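Long-range contacts in glycinin A3B4 subunit (Glycine max, PDB 2D5F), which probably serves as a seed storage protein, an 11S globulin of the cupin family that is built as a hexamer of two-cupin subunits: residues P64-I69 with T149-N154; I78-P83 with K113-N118; D109-I114 with S245-K250; R161-A166 with G202-G207. All blocks are in the same frame, centred on the assembly; numbering follows the deposited sequence.

Contact 1. Residues P64-I69 with T149-N154; sequences PYPQMI and TSNFNN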
loop_
_atom_site.group_PDB
_atom_site.type_symbol
_atom_site.label_atom_id
_atom_site.label_comp_id
_atom_site.label_asym_id
_atom_site.label_seq_id
_atom_site.Cartn_x
_atom_site.Cartn_y
_atom_site.Cartn_z
ATOM N N PRO B 64 18.207 16.499 9.632
ATOM C CA PRO B 64 16.769 16.353 9.371
ATOM C C PRO B 64 16.338 16.043 7.937
ATOM O O PRO B 64 15.250 16.432 7.517
ATOM C CB PRO B 64 16.203 17.678 9.869
ATOM C CG PRO B 64 17.268 18.643 9.455
ATOM C CD PRO B 64 18.561 17.916 9.832
ATOM N N TYR B 65 17.186 15.345 7.190
ATOM C CA TYR B 65 16.864 14.964 5.816
ATOM C C TYR B 65 17.754 13.786 5.471
ATOM O O TYR B 65 18.747 13.540 6.142
ATOM C CB TYR B 65 17.114 16.122 4.835
ATOM C CG TYR B 65 18.374 16.912 5.127
ATOM C CD1 TYR B 65 18.321 18.101 5.861
ATOM C CD2 TYR B 65 19.623 16.447 4.711
ATOM C CE1 TYR B 65 19.481 18.810 6.176
ATOM C CE2 TYR B 65 20.788 17.144 5.023
ATOM C CZ TYR B 65 20.710 18.325 5.758
ATOM O OH TYR B 65 21.866 19.004 6.087
ATOM N N PRO B 66 17.395 13.016 4.442
ATOM C CA PRO B 66 18.292 11.899 4.156
ATOM C C PRO B 66 19.535 12.326 3.389
ATOM O O PRO B 66 19.574 13.402 2.791
ATOM C CB PRO B 66 17.408 10.930 3.372
ATOM C CG PRO B 66 16.416 11.800 2.716
ATOM C CD PRO B 66 16.111 12.874 3.732
ATOM N N GLN B 67 20.567 11.492 3.464
ATOM C CA GLN B 67 21.811 11.735 2.747
ATOM C C GLN B 67 22.103 10.461 1.975
ATOM O O GLN B 67 21.860 9.357 2.469
ATOM C CB GLN B 67 22.988 11.976 3.701
ATOM C CG GLN B 67 22.928 13.234 4.542
ATOM C CD GLN B 67 24.138 13.362 5.459
ATOM O OE1 GLN B 67 25.279 13.405 4.996
ATOM N NE2 GLN B 67 23.890 13.417 6.763
ATOM N N MET B 68 22.592 10.614 0.754
ATOM C CA MET B 68 22.984 9.463 -0.044
ATOM C C MET B 68 24.464 9.709 -0.288
ATOM O O MET B 68 24.839 10.715 -0.879
ATOM C CB MET B 68 22.232 9.404 -1.362
ATOM C CG MET B 68 22.695 8.249 -2.229
ATOM S SD MET B 68 21.619 7.975 -3.625
ATOM C CE MET B 68 20.590 6.692 -2.958
ATOM N N ILE B 69 25.298 8.795 0.189
ATOM C CA ILE B 69 26.739 8.943 0.073
ATOM C C ILE B 69 27.390 7.878 -0.800
ATOM O O ILE B 69 27.025 6.703 -0.743
ATOM C CB ILE B 69 27.386 8.858 1.462
ATOM C CG1 ILE B 69 26.643 9.775 2.434
ATOM C CG2 ILE B 69 28.858 9.247 1.389
ATOM C CD1 ILE B 69 27.006 9.542 3.885
ATOM N N THR B 149 18.273 18.224 1.190
ATOM C CA THR B 149 17.622 19.239 2.019
ATOM C C THR B 149 16.155 19.517 1.680
ATOM O O THR B 149 15.370 19.844 2.564
ATOM C CB THR B 149 18.368 20.593 1.944
ATOM O OG1 THR B 149 18.592 20.936 0.571
ATOM C CG2 THR B 149 19.704 20.524 2.674
ATOM N N SER B 150 15.786 19.399 0.408
ATOM C CA SER B 150 14.413 19.667 0.004
ATOM C C SER B 150 13.475 18.482 0.220
ATOM O O SER B 150 12.284 18.578 -0.058
ATOM C CB SER B 150 14.361 20.090 -1.470
ATOM O OG SER B 150 14.702 19.014 -2.335
ATOM N N ASN B 151 14.007 17.371 0.717
ATOM C CA ASN B 151 13.178 16.188 0.951
ATOM C C ASN B 151 11.945 16.526 1.786
ATOM O O ASN B 151 12.018 17.292 2.741
ATOM C CB ASN B 151 13.989 15.090 1.643
ATOM C CG ASN B 151 13.176 13.823 1.877
ATOM O OD1 ASN B 151 12.526 13.666 2.908
ATOM N ND2 ASN B 151 13.196 12.927 0.903
ATOM N N PHE B 152 10.816 15.940 1.409
ATOM C CA PHE B 152 9.547 16.162 2.091
ATOM C C PHE B 152 9.629 15.963 3.606
ATOM O O PHE B 152 8.927 16.635 4.355
ATOM C CB PHE B 152 8.492 15.212 1.512
ATOM C CG PHE B 152 7.084 15.555 1.898
ATOM C CD1 PHE B 152 6.451 16.672 1.357
ATOM C CD2 PHE B 152 6.378 14.749 2.787
ATOM C CE1 PHE B 152 5.132 16.984 1.694
ATOM C CE2 PHE B 152 5.057 15.054 3.131
ATOM C CZ PHE B 152 4.434 16.172 2.581
ATOM N N ASN B 153 10.484 15.042 4.050
ATOM C CA ASN B 153 10.643 14.741 5.477
ATOM C C ASN B 153 11.294 15.864 6.295
ATOM O O ASN B 153 11.239 15.846 7.525
ATOM C CB ASN B 153 11.472 13.462 5.670
ATOM C CG ASN B 153 10.742 12.206 5.211
ATOM O OD1 ASN B 153 9.628 11.920 5.662
ATOM N ND2 ASN B 153 11.373 11.445 4.317
ATOM N N ASN B 154 11.922 16.821 5.617
ATOM C CA ASN B 154 12.572 17.936 6.304
ATOM C C ASN B 154 11.517 19.004 6.547
ATOM O O ASN B 154 11.115 19.713 5.628
ATOM C CB ASN B 154 13.721 18.496 5.453
ATOM C CG ASN B 154 14.398 19.701 6.097
ATOM O OD1 ASN B 154 14.130 20.046 7.252
ATOM N ND2 ASN B 154 15.281 20.343 5.350
#
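Thr149 lays its methyl CG2 over one face of the Tyr65 ring, a CH-pi contact in which CG2 stands 4.0 Å from the ring centroid of Tyr65 and is displaced toward CE1 and CZ. The amide of Asn154 approaches the same ring obliquely, with Asn154 ND2 3.8 Å from Tyr65 CD1 and the two planes 48° apart. The rotation of the Asn154 amide is fixed within its own loop: Asn154 ND2 donates to a lone pair of Thr149 O at 2.8 Å. A third flat group, the amide of Asn151, runs across the ring of Pro66, and Asn151 CG reaches 3.6 Å from Pro66 CD because it is anti to the backbone N (chi1 -179°). The oxygen of that amide is engaged too, since Asn151 OD1 accepts from Asn153 N at 2.7 Å. This is an Asx turn at the head of the type I turn from Asn151 to Asn154. Against this compact loop Pro64 O is buried with no hydrogen-bond partner; Asn154 CA makes a CA-H...O contact with it at 3.3 Å. Tyr65 OH, at the far end of its ring, bonds to Arg161 N. The contact sits where strand 67-73 enters its cupin sheet between strands 141-147 and 121-125; Phe365 of helix 362-365 packs on Pro66, and Gln426 of the second subunit bonds to Asn153 O.

Contact 2. Residues I78-P83 with K113-N118; sequences IGFAFP and KIRHFN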
loop_
_atom_site.group_PDB
_atom_site.type_symbol
_atom_site.label_atom_id
_atom_site.label_comp_id
_atom_site.label_asym_id
_atom_site.label_seq_id
_atom_site.Cartn_x
_atom_site.Cartn_y
_atom_site.Cartn_z
ATOM N N ILE B 78 30.581 2.061 9.195
ATOM C CA ILE B 78 29.624 3.070 9.598
ATOM C C ILE B 78 28.670 2.416 10.587
ATOM O O ILE B 78 28.296 1.253 10.428
ATOM C CB ILE B 78 28.823 3.605 8.389
ATOM C CG1 ILE B 78 27.754 4.594 8.871
ATOM C CG2 ILE B 78 28.198 2.436 7.624
ATOM C CD1 ILE B 78 27.041 5.345 7.748
ATOM N N GLY B 79 28.294 3.162 11.617
ATOM C CA GLY B 79 27.375 2.638 12.601
ATOM C C GLY B 79 26.264 3.637 12.843
ATOM O O GLY B 79 26.513 4.838 12.904
ATOM N N PHE B 80 25.033 3.146 12.954
ATOM C CA PHE B 80 23.898 4.018 13.209
ATOM C C PHE B 80 23.339 3.746 14.593
ATOM O O PHE B 80 23.625 2.712 15.197
ATOM C CB PHE B 80 22.769 3.773 12.207
ATOM C CG PHE B 80 23.162 3.960 10.775
ATOM C CD1 PHE B 80 23.817 2.949 10.086
ATOM C CD2 PHE B 80 22.827 5.128 10.099
ATOM C CE1 PHE B 80 24.123 3.094 8.743
ATOM C CE2 PHE B 80 23.128 5.282 8.756
ATOM C CZ PHE B 80 23.777 4.265 8.074
ATOM N N ALA B 81 22.535 4.678 15.089
ATOM C CA ALA B 81 21.888 4.520 16.383
ATOM C C ALA B 81 20.373 4.570 16.150
ATOM O O ALA B 81 19.769 5.635 16.204
ATOM C CB ALA B 81 22.315 5.642 17.346
ATOM N N PHE B 82 19.774 3.415 15.867
ATOM C CA PHE B 82 18.334 3.343 15.647
ATOM C C PHE B 82 17.660 3.373 17.008
ATOM O O PHE B 82 17.950 2.549 17.876
ATOM C CB PHE B 82 17.971 2.073 14.875
ATOM C CG PHE B 82 18.245 2.169 13.402
ATOM C CD1 PHE B 82 19.542 2.064 12.911
ATOM C CD2 PHE B 82 17.208 2.416 12.506
ATOM C CE1 PHE B 82 19.804 2.204 11.542
ATOM C CE2 PHE B 82 17.457 2.557 11.137
ATOM C CZ PHE B 82 18.762 2.450 10.656
ATOM N N PRO B 83 16.736 4.318 17.207
ATOM C CA PRO B 83 16.031 4.464 18.484
ATOM C C PRO B 83 15.254 3.249 18.971
ATOM O O PRO B 83 14.449 2.682 18.240
ATOM C CB PRO B 83 15.128 5.669 18.238
ATOM C CG PRO B 83 14.759 5.503 16.772
ATOM C CD PRO B 83 16.107 5.147 16.156
ATOM N N LYS B 113 24.635 -3.059 15.233
ATOM C CA LYS B 113 25.370 -3.590 14.095
ATOM C C LYS B 113 26.376 -2.635 13.459
ATOM O O LYS B 113 26.106 -1.446 13.283
ATOM C CB LYS B 113 24.383 -4.068 13.028
ATOM C CG LYS B 113 25.048 -4.699 11.806
ATOM C CD LYS B 113 24.015 -5.149 10.784
ATOM C CE LYS B 113 24.682 -5.821 9.590
ATOM N NZ LYS B 113 23.674 -6.466 8.704
ATOM N N ILE B 114 27.544 -3.172 13.120
ATOM C CA ILE B 114 28.586 -2.395 12.466
ATOM C C ILE B 114 28.545 -2.791 11.001
ATOM O O ILE B 114 28.615 -3.974 10.674
ATOM C CB ILE B 114 29.995 -2.715 13.028
ATOM C CG1 ILE B 114 30.061 -2.336 14.510
ATOM C CG2 ILE B 114 31.062 -1.963 12.236
ATOM C CD1 ILE B 114 29.693 -0.887 14.794
ATOM N N ARG B 115 28.415 -1.805 10.123
ATOM C CA ARG B 115 28.356 -2.083 8.700
ATOM C C ARG B 115 29.643 -1.627 8.032
ATOM O O ARG B 115 30.125 -0.522 8.276
ATOM C CB ARG B 115 27.155 -1.372 8.067
ATOM C CG ARG B 115 25.800 -1.728 8.695
ATOM C CD ARG B 115 25.130 -0.476 9.251
ATOM N NE ARG B 115 23.863 -0.736 9.940
ATOM C CZ ARG B 115 22.708 -0.997 9.336
ATOM N NH1 ARG B 115 21.620 -1.218 10.060
ATOM N NH2 ARG B 115 22.635 -1.032 8.014
ATOM N N HIS B 116 30.197 -2.490 7.190
ATOM C CA HIS B 116 31.428 -2.188 6.481
ATOM C C HIS B 116 31.131 -1.673 5.084
ATOM O O HIS B 116 30.145 -2.072 4.469
ATOM C CB HIS B 116 32.291 -3.447 6.389
ATOM C CG HIS B 116 32.791 -3.929 7.713
ATOM N ND1 HIS B 116 33.972 -3.485 8.268
ATOM C CD2 HIS B 116 32.249 -4.783 8.614
ATOM C CE1 HIS B 116 34.135 -4.045 9.453
ATOM N NE2 HIS B 116 33.103 -4.836 9.687
ATOM N N PHE B 117 31.983 -0.780 4.591
ATOM C CA PHE B 117 31.815 -0.240 3.254
ATOM C C PHE B 117 33.157 -0.153 2.547
ATOM O O PHE B 117 34.213 -0.112 3.190
ATOM C CB PHE B 117 31.155 1.149 3.285
ATOM C CG PHE B 117 31.931 2.188 4.049
ATOM C CD1 PHE B 117 31.573 2.525 5.353
ATOM C CD2 PHE B 117 33.014 2.839 3.460
ATOM C CE1 PHE B 117 32.280 3.496 6.061
ATOM C CE2 PHE B 117 33.729 3.807 4.157
ATOM C CZ PHE B 117 33.359 4.137 5.463
ATOM N N ASN B 118 33.099 -0.127 1.222
ATOM C CA ASN B 118 34.284 -0.040 0.383
ATOM C C ASN B 118 34.007 0.955 -0.736
ATOM O O ASN B 118 32.858 1.350 -0.959
ATOM C CB ASN B 118 34.600 -1.406 -0.231
ATOM C CG ASN B 118 34.987 -2.432 0.806
ATOM O OD1 ASN B 118 36.019 -2.305 1.461
ATOM N ND2 ASN B 118 34.158 -3.459 0.965
#
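Ile78 and Arg115 form an antiparallel hydrogen-bonded pair, with Ile78 N donating to Arg115 O at 2.8 Å and Arg115 N to Ile78 O at 3.1 Å, while the short strands run at 147° to each other. Their side chains leave the same face of the sheet, and Ile78 CG2 rests 4.0 Å from Arg115 CB. Farther along, a bend at chi2 places Arg115 CD in the plane of the Phe80 ring, at its edge, 3.7 Å from Phe80 CE1. Phe80 CD1 stands over one face of the guanidinium, 3.7 Å from Arg115 NE, with the planes 78° apart. Phe82 meets the tip differently, its ring only 21° from the guanidinium plane and its CE1 4.1 Å from Arg115 NH1. At the other end of the contact the edge of the Phe117 ring points at Ile78 N, 3.8 Å from Phe117 CE1, and Ile78 CG2 packs on Phe117 CD1. An alanine in place of Arg115 keeps the CB contact but would probably leave Met329 O without this donor and open a gap beside Phe80 and Phe82. The example illustrates how a cupin barrel can bury a charge beside aromatic rings. Both rings approach from the same side of the guanidinium without bonding to it, and its nitrogens find hydrogen-bond partners farther off, NH2 at Met329 O; the cost of burial is therefore probably met in part by the loop leading to strand 332-334, which Arg115 ties to the sheet.

Contact 3. Residues D109-I114 with S245-K250; sequences DSHQKI and SVISPK
His111 turns the edge of its imidazole to the backbone of Ile247, and both ring nitrogens are used. Its CG lies between the backbone N and the carbonyl carbon (chi1 54°), close to its own main chain, and His111 ND1 donates to Gln112 O at 2.7 Å. This leaves the other nitrogen as an acceptor: Ile247 N donates to His111 NE2 at 3.1 Å, in the ring plane although bent (143°). The Ile247 side chain lies against the same nitrogen, its CB 3.3 Å from His111 NE2, while an extended chi2 (170°) carries CD1 to 3.4 Å from Asp109 O. An alanine in place of His111 would probably leave Ile247 N without its acceptor and Gln112 O without the ring donor. The histidine stands where strand 107-118 of the N-terminal cupin barrel is interrupted, and the 245-250 loop lies against that break. Beyond it Ile114 CG1 packs 3.9 Å from Val246 CG2 and 3.5 Å from Ile247 O, a buried carbonyl with no polar partner. A water donates to both Ile114 O and Ser248 OG, each at 2.7 Å. The second subunit joins at the other end, where its Lys482 forms a salt bridge with Asp109.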
loop_
_atom_site.group_PDB
_atom_site.type_symbol
_atom_site.label_atom_id
_atom_site.label_comp_id
_atom_site.label_asym_id
_atom_site.label_seq_id
_atom_site.Cartn_x
_atom_site.Cartn_y
_atom_site.Cartn_z
ATOM N N ASP B 109 30.879 -4.971 26.681
ATOM C CA ASP B 109 30.388 -3.929 25.790
ATOM C C ASP B 109 29.343 -4.518 24.857
ATOM O O ASP B 109 29.345 -5.719 24.572
ATOM C CB ASP B 109 31.516 -3.325 24.941
ATOM C CG ASP B 109 31.056 -2.094 24.146
ATOM O OD1 ASP B 109 31.721 -1.711 23.164
ATOM O OD2 ASP B 109 30.025 -1.496 24.510
ATOM N N SER B 110 28.438 -3.664 24.403
ATOM C CA SER B 110 27.403 -4.060 23.464
ATOM C C SER B 110 27.013 -2.794 22.720
ATOM O O SER B 110 27.086 -1.691 23.267
ATOM C CB SER B 110 26.191 -4.668 24.185
ATOM O OG SER B 110 25.541 -3.727 25.016
ATOM N N HIS B 111 26.641 -2.954 21.457
ATOM C CA HIS B 111 26.238 -1.830 20.626
ATOM C C HIS B 111 25.461 -2.374 19.437
ATOM O O HIS B 111 25.214 -3.578 19.360
ATOM C CB HIS B 111 27.471 -1.027 20.169
ATOM C CG HIS B 111 28.530 -1.847 19.495
ATOM N ND1 HIS B 111 28.383 -2.360 18.223
ATOM C CD2 HIS B 111 29.770 -2.204 19.902
ATOM C CE1 HIS B 111 29.490 -2.993 17.874
ATOM N NE2 HIS B 111 30.348 -2.914 18.874
ATOM N N GLN B 112 25.065 -1.504 18.518
ATOM C CA GLN B 112 24.311 -1.966 17.361
ATOM C C GLN B 112 25.228 -2.423 16.235
ATOM O O GLN B 112 26.439 -2.220 16.283
ATOM C CB GLN B 112 23.327 -0.878 16.882
ATOM C CG GLN B 112 22.169 -0.685 17.854
ATOM C CD GLN B 112 21.157 0.375 17.438
ATOM O OE1 GLN B 112 20.293 0.757 18.231
ATOM N NE2 GLN B 112 21.255 0.851 16.203
ATOM N N LYS B 113 24.635 -3.059 15.233
ATOM C CA LYS B 113 25.370 -3.590 14.095
ATOM C C LYS B 113 26.376 -2.635 13.459
ATOM O O LYS B 113 26.106 -1.446 13.283
ATOM C CB LYS B 113 24.383 -4.068 13.028
ATOM C CG LYS B 113 25.048 -4.699 11.806
ATOM C CD LYS B 113 24.015 -5.149 10.784
ATOM C CE LYS B 113 24.682 -5.821 9.590
ATOM N NZ LYS B 113 23.674 -6.466 8.704
ATOM N N ILE B 114 27.544 -3.172 13.120
ATOM C CA ILE B 114 28.586 -2.395 12.466
ATOM C C ILE B 114 28.545 -2.791 11.001
ATOM O O ILE B 114 28.615 -3.974 10.674
ATOM C CB ILE B 114 29.995 -2.715 13.028
ATOM C CG1 ILE B 114 30.061 -2.336 14.510
ATOM C CG2 ILE B 114 31.062 -1.963 12.236
ATOM C CD1 ILE B 114 29.693 -0.887 14.794
ATOM N N SER B 245 38.666 -0.037 18.111
ATOM C CA SER B 245 38.233 -1.422 18.262
ATOM C C SER B 245 36.749 -1.460 18.610
ATOM O O SER B 245 36.313 -0.816 19.570
ATOM C CB SER B 245 39.016 -2.127 19.376
ATOM O OG SER B 245 40.402 -2.160 19.088
ATOM N N VAL B 246 35.980 -2.208 17.826
ATOM C CA VAL B 246 34.548 -2.363 18.061
ATOM C C VAL B 246 34.222 -3.830 17.838
ATOM O O VAL B 246 35.017 -4.560 17.257
ATOM C CB VAL B 246 33.684 -1.526 17.074
ATOM C CG1 VAL B 246 34.088 -0.060 17.124
ATOM C CG2 VAL B 246 33.822 -2.079 15.660
ATOM N N ILE B 247 33.056 -4.260 18.297
ATOM C CA ILE B 247 32.658 -5.647 18.114
ATOM C C ILE B 247 32.253 -5.847 16.659
ATOM O O ILE B 247 31.412 -5.109 16.139
ATOM C CB ILE B 247 31.468 -6.003 19.017
ATOM C CG1 ILE B 247 31.809 -5.675 20.474
ATOM C CG2 ILE B 247 31.137 -7.479 18.883
ATOM C CD1 ILE B 247 30.625 -5.759 21.411
ATOM N N SER B 248 32.863 -6.829 15.999
ATOM C CA SER B 248 32.542 -7.124 14.605
ATOM C C SER B 248 33.233 -8.399 14.137
ATOM O O SER B 248 34.393 -8.643 14.468
ATOM C CB SER B 248 32.948 -5.958 13.700
ATOM O OG SER B 248 32.498 -6.168 12.369
ATOM N N PRO B 249 32.518 -9.238 13.366
ATOM C CA PRO B 249 33.077 -10.496 12.854
ATOM C C PRO B 249 34.288 -10.242 11.965
ATOM O O PRO B 249 35.172 -11.082 11.832
ATOM C CB PRO B 249 31.909 -11.099 12.075
ATOM C CG PRO B 249 30.705 -10.576 12.813
ATOM C CD PRO B 249 31.083 -9.134 13.043
ATOM N N LYS B 250 34.311 -9.064 11.357
ATOM C CA LYS B 250 35.386 -8.654 10.467
ATOM C C LYS B 250 35.903 -7.316 10.982
ATOM O O LYS B 250 35.120 -6.382 11.171
ATOM C CB LYS B 250 34.826 -8.501 9.049
ATOM C CG LYS B 250 35.718 -7.771 8.060
ATOM C CD LYS B 250 34.919 -7.401 6.813
ATOM C CE LYS B 250 35.749 -6.592 5.835
ATOM N NZ LYS B 250 36.942 -7.358 5.381
HETATM O O HOH W 1 30.054 -6.125 11.258
#

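Contact 4. Residues R161-A166 with G202-G207; sequences RVFYLA and GSVLSG
Val204, the residue most deeply engaged, meets Tyr164 through its backbone and two neighbours through its methyls. Its amide provides the one direct hydrogen bond between the segments, Val204 N to Tyr164 O at 2.8 Å and nearly straight (165°). With CG1 beside its backbone N (chi1 -63°), the valine sets that methyl in the plane of the Phe163 ring, at the edge, 3.9 Å from Phe163 CD2; the other branch lies 3.9 Å from Leu165 CD2, measured from Val204 CG2. Leu165 leaves the backbone pointing away from the 202-207 segment, yet its CD2 returns to meet this methyl. Its carbonyl is wedged as well: Leu205 CD2 lies 3.6 Å from Leu165 O, which also bonds to the Tyr471 hydroxyl of the second subunit. Ser203 contributes carbon rather than oxygen, its CB 3.5 Å from Tyr164 O, because its hydroxyl serves its own turn. Ser203 OG accepts from Ser206 N at 3.1 Å, an ST motif, and Ser206 OG returns a bond of 2.7 Å to Ser203 O. A water bridges the two main chains, accepting from Tyr164 N and donating to Gly202 O. Elsewhere Phe163 meets the ring of Tyr62 on strand 56-62, and Tyr164 OH bonds to Glu172 and to His58, a residue of the carbonate pocket. The chemistry is a division of labour: polar side-chain groups shape the turn, a single amide and a water secure it to strand 163-164, and the Val204 methyls lie beside the bonded Tyr164 O.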
loop_
_atom_site.group_PDB
_atom_site.type_symbol
_atom_site.label_atom_id
_atom_site.label_comp_id
_atom_site.label_asym_id
_atom_site.label_seq_id
_atom_site.Cartn_x
_atom_site.Cartn_y
_atom_site.Cartn_z
ATOM N N ARG B 161 21.693 21.259 7.827
ATOM C CA ARG B 161 21.947 21.334 9.263
ATOM C C ARG B 161 22.580 20.041 9.735
ATOM O O ARG B 161 22.173 18.965 9.304
ATOM C CB ARG B 161 20.641 21.508 10.052
ATOM C CG ARG B 161 19.891 22.817 9.893
ATOM C CD ARG B 161 18.679 22.788 10.816
ATOM N NE ARG B 161 18.038 24.090 10.985
ATOM C CZ ARG B 161 17.330 24.710 10.047
ATOM N NH1 ARG B 161 16.787 25.894 10.303
ATOM N NH2 ARG B 161 17.162 24.146 8.855
ATOM N N VAL B 162 23.552 20.150 10.638
ATOM C CA VAL B 162 24.211 18.977 11.197
ATOM C C VAL B 162 24.195 19.078 12.722
ATOM O O VAL B 162 24.774 20.000 13.303
ATOM C CB VAL B 162 25.679 18.853 10.727
ATOM C CG1 VAL B 162 26.274 17.529 11.228
ATOM C CG2 VAL B 162 25.749 18.912 9.212
ATOM N N PHE B 163 23.510 18.140 13.366
ATOM C CA PHE B 163 23.428 18.119 14.819
ATOM C C PHE B 163 24.474 17.145 15.354
ATOM O O PHE B 163 24.317 15.931 15.222
ATOM C CB PHE B 163 22.031 17.677 15.282
ATOM C CG PHE B 163 20.931 18.648 14.937
ATOM C CD1 PHE B 163 20.500 18.801 13.619
ATOM C CD2 PHE B 163 20.333 19.419 15.930
ATOM C CE1 PHE B 163 19.490 19.712 13.297
ATOM C CE2 PHE B 163 19.322 20.333 15.621
ATOM C CZ PHE B 163 18.898 20.480 14.302
ATOM N N TYR B 164 25.549 17.663 15.946
ATOM C CA TYR B 164 26.574 16.776 16.482
ATOM C C TYR B 164 26.250 16.361 17.906
ATOM O O TYR B 164 25.830 17.181 18.724
ATOM C CB TYR B 164 27.967 17.428 16.436
ATOM C CG TYR B 164 28.660 17.263 15.104
ATOM C CD1 TYR B 164 28.600 18.261 14.130
ATOM C CD2 TYR B 164 29.321 16.072 14.789
ATOM C CE1 TYR B 164 29.179 18.074 12.869
ATOM C CE2 TYR B 164 29.896 15.875 13.541
ATOM C CZ TYR B 164 29.820 16.875 12.585
ATOM O OH TYR B 164 30.371 16.659 11.344
ATOM N N LEU B 165 26.424 15.075 18.186
ATOM C CA LEU B 165 26.174 14.546 19.516
ATOM C C LEU B 165 27.444 14.635 20.361
ATOM O O LEU B 165 27.398 14.509 21.584
ATOM C CB LEU B 165 25.714 13.088 19.419
ATOM C CG LEU B 165 24.268 12.876 18.965
ATOM C CD1 LEU B 165 24.078 11.465 18.466
ATOM C CD2 LEU B 165 23.337 13.173 20.123
ATOM N N ALA B 166 28.578 14.850 19.702
ATOM C CA ALA B 166 29.856 14.942 20.404
ATOM C C ALA B 166 30.832 15.881 19.716
ATOM O O ALA B 166 30.643 16.260 18.560
ATOM C CB ALA B 166 30.487 13.554 20.528
ATOM N N GLY B 202 28.967 23.873 17.985
ATOM C CA GLY B 202 28.902 23.245 19.293
ATOM C C GLY B 202 28.039 21.998 19.180
ATOM O O GLY B 202 27.173 21.930 18.309
ATOM N N SER B 203 28.272 21.010 20.040
ATOM C CA SER B 203 27.477 19.787 20.016
ATOM C C SER B 203 26.139 20.090 20.680
ATOM O O SER B 203 25.990 21.119 21.334
ATOM C CB SER B 203 28.191 18.673 20.780
ATOM O OG SER B 203 28.254 18.983 22.158
ATOM N N VAL B 204 25.159 19.210 20.515
ATOM C CA VAL B 204 23.865 19.451 21.129
ATOM C C VAL B 204 23.970 19.297 22.639
ATOM O O VAL B 204 23.227 19.929 23.396
ATOM C CB VAL B 204 22.790 18.496 20.571
ATOM C CG1 VAL B 204 22.600 18.767 19.084
ATOM C CG2 VAL B 204 23.188 17.051 20.806
ATOM N N LEU B 205 24.921 18.477 23.075
ATOM C CA LEU B 205 25.124 18.246 24.498
ATOM C C LEU B 205 25.757 19.456 25.188
ATOM O O LEU B 205 25.512 19.698 26.369
ATOM C CB LEU B 205 25.983 16.992 24.701
ATOM C CG LEU B 205 25.272 15.754 25.266
ATOM C CD1 LEU B 205 23.864 15.665 24.732
ATOM C CD2 LEU B 205 26.063 14.505 24.919
ATOM N N SER B 206 26.548 20.228 24.448
ATOM C CA SER B 206 27.187 21.410 25.025
ATOM C C SER B 206 26.154 22.494 25.338
ATOM O O SER B 206 26.476 23.505 25.960
ATOM C CB SER B 206 28.253 21.970 24.076
ATOM O OG SER B 206 27.676 22.557 22.922
ATOM N N GLY B 207 24.913 22.270 24.911
ATOM C CA GLY B 207 23.853 23.234 25.155
ATOM C C GLY B 207 23.177 23.040 26.502
ATOM O O GLY B 207 22.339 23.846 26.903
HETATM O O HOH W 2 25.741 20.404 16.546
#

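Followed from the N terminus, the chain opens contact 1 at 64-69 and, still within that long loop, opens and closes contact 2 between 78-83 and 113-118. Contact 3 starts on the same stretch, sharing Lys113 and Ile114 with contact 2, so strand 107-118 serves both. Contact 1 closes next, at 149-154; because contact 3 closes only at 245-250, the two cross. Contact 4 follows contact 1 in series and lies wholly within the loop of contact 3. Contacts 1 and 4 touch directly, Pro64 packing on Phe163. Together they tie both sheets of the N-terminal cupin barrel to its connecting loops, and each touches the second subunit.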